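Local coordinates for protein transcriptional regulator, LRP/AsnC family (Neisseria meningitidis, PDB 2P5V) that regulates transcription as a global regulator of the Lrp/AsnC family, probably by binding specific DNA sequences through its winged helix-turn-helix domain, at the interface of chains A and B. Coordinates in Å, arbitrary orientation; residue numbers count along the deposited sequence, not the author numbering. Chains: chain A/B, Transcriptional regulator, LRP/AsnC family.

The interface of chains A and B. Residues chain A 55, 100, 102, 152; chain B 61-62, 150-152.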
loop_
_atom_site.group_PDB
_atom_site.type_symbol
_atom_site.label_atom_id
_atom_site.label_comp_id
_atom_site.label_asym_id
_atom_site.label_seq_id
_atom_site.Cartn_x
_atom_site.Cartn_y
_atom_site.Cartn_z
ATOM N N ARG A 55 -8.837 12.995 -36.309
ATOM C CA ARG A 55 -9.249 14.107 -35.462
ATOM C C ARG A 55 -8.273 15.276 -35.553
ATOM O O ARG A 55 -8.636 16.392 -35.210
ATOM C CB ARG A 55 -9.417 13.660 -34.011
ATOM C CG ARG A 55 -8.177 13.103 -33.365
ATOM C CD ARG A 55 -8.437 12.750 -31.913
ATOM N NE ARG A 55 -7.249 12.175 -31.286
ATOM C CZ ARG A 55 -6.176 12.866 -30.902
ATOM N NH1 ARG A 55 -6.103 14.190 -31.062
ATOM N NH2 ARG A 55 -5.159 12.228 -30.348
ATOM N N SER A 100 -1.827 15.311 -21.104
ATOM C CA SER A 100 -2.908 14.336 -20.979
ATOM C C SER A 100 -3.423 14.316 -19.556
ATOM O O SER A 100 -2.654 14.496 -18.606
ATOM C CB SER A 100 -2.417 12.909 -21.322
ATOM O OG SER A 100 -2.072 12.784 -22.690
ATOM N N PHE A 102 -6.363 11.745 -17.478
ATOM C CA PHE A 102 -7.378 10.706 -17.552
ATOM C C PHE A 102 -7.898 10.363 -16.174
ATOM O O PHE A 102 -7.121 10.102 -15.263
ATOM C CB PHE A 102 -6.831 9.430 -18.200
ATOM C CG PHE A 102 -6.234 9.641 -19.549
ATOM C CD1 PHE A 102 -7.038 9.732 -20.670
ATOM C CD2 PHE A 102 -4.866 9.742 -19.701
ATOM C CE1 PHE A 102 -6.484 9.932 -21.932
ATOM C CE2 PHE A 102 -4.299 9.931 -20.953
ATOM C CZ PHE A 102 -5.110 10.033 -22.071
ATOM N N THR A 152 2.050 7.531 -31.699
ATOM C CA THR A 152 0.672 8.014 -31.635
ATOM C C THR A 152 -0.240 7.116 -32.483
ATOM O O THR A 152 -1.465 7.266 -32.483
ATOM C CB THR A 152 0.562 9.508 -32.083
ATOM O OG1 THR A 152 1.056 9.671 -33.417
ATOM C CG2 THR A 152 1.350 10.409 -31.152
ATOM N N LEU B 61 -5.800 9.716 -34.731
ATOM C CA LEU B 61 -7.124 9.163 -34.895
ATOM C C LEU B 61 -7.906 9.118 -33.605
ATOM O O LEU B 61 -7.327 9.061 -32.522
ATOM C CB LEU B 61 -7.048 7.751 -35.477
ATOM C CG LEU B 61 -6.224 7.561 -36.749
ATOM C CD1 LEU B 61 -6.478 6.175 -37.270
ATOM C CD2 LEU B 61 -6.523 8.619 -37.825
ATOM N N SER B 62 -9.232 9.114 -33.728
ATOM C CA SER B 62 -10.106 8.801 -32.594
ATOM C C SER B 62 -10.112 7.282 -32.335
ATOM O O SER B 62 -10.473 6.498 -33.216
ATOM C CB SER B 62 -11.529 9.300 -32.847
ATOM O OG SER B 62 -12.407 8.901 -31.808
ATOM N N HIS B 150 -6.212 15.391 -23.834
ATOM C CA HIS B 150 -5.194 14.608 -24.481
ATOM C C HIS B 150 -4.674 15.325 -25.702
ATOM O O HIS B 150 -5.344 15.376 -26.737
ATOM C CB HIS B 150 -5.718 13.245 -24.882
ATOM C CG HIS B 150 -4.728 12.451 -25.664
ATOM N ND1 HIS B 150 -3.484 12.131 -25.168
ATOM C CD2 HIS B 150 -4.777 11.952 -26.920
ATOM C CE1 HIS B 150 -2.813 11.454 -26.081
ATOM N NE2 HIS B 150 -3.576 11.331 -27.153
ATOM N N THR B 151 -3.466 15.858 -25.572
ATOM C CA THR B 151 -2.806 16.547 -26.664
ATOM C C THR B 151 -1.382 16.012 -26.795
ATOM O O THR B 151 -0.845 15.401 -25.861
ATOM C CB THR B 151 -2.821 18.088 -26.450
ATOM O OG1 THR B 151 -2.230 18.741 -27.583
ATOM C CG2 THR B 151 -2.070 18.474 -25.209
ATOM N N THR B 152 -0.810 16.211 -27.977
ATOM C CA THR B 152 0.587 15.887 -28.255
ATOM C C THR B 152 1.474 17.158 -28.275
ATOM O O THR B 152 2.698 17.066 -28.324
ATOM C CB THR B 152 0.714 15.115 -29.588
ATOM O OG1 THR B 152 0.096 15.855 -30.648
ATOM C CG2 THR B 152 0.037 13.760 -29.467
HETATM O O HOH W 1 -3.708 8.064 -34.022
HETATM O O HOH W 2 -5.035 9.157 -30.918
#
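A:Ser100 and B:His150 face each other as an antiparallel beta bridge, which brings strand 98-104 of chain A alongside the short strand 149-150 of chain B. Their side chains add a polar tie: the hydroxyl OG of A:Ser100 meets ND1 of B:His150 at 2.9 Å, in the plane of the imidazole at its edge. Serine suits the place because a short hydroxyl can give or take a hydrogen, and histidine because its ring offers a nitrogen at the edge; the direction is not decided here. CG of B:His150 lies anti to the backbone N (chi1 175°), which turns ND1 to the serine and the CD2–NE2 side to A:Arg55. CZ of A:Phe102, the tip of a flat apolar ring that packs near the imidazole, lies 4.1 Å from the same ND1. The guanidinium of A:Arg55 is turned 69° from the imidazole plane, with NH2 3.5 Å from CD2 of B:His150, a contact rather than a bond. Arginine is long enough to serve B:Leu61 twice: its chain, extended from CG to NE, passes the leucine backbone, NE makes a weak hydrogen bond (3.4 Å) to the carbonyl O, and water 2 joins that O to NH2. B:Leu61 takes part through its backbone, water 1 linking its N to A:Thr152 O. Compact branched threonines let A:Thr152 and B:Thr152 meet methyl to methyl, CG2 to CG2 at 4.0 Å. The patch runs from strand 98-104 of the ligand-binding domain and strand 149-150 to the 54-61 strands, where A:Arg55 and B:Leu61 meet; the two-fold repeats the other contacts with chains exchanged and maps the threonine pair onto itself.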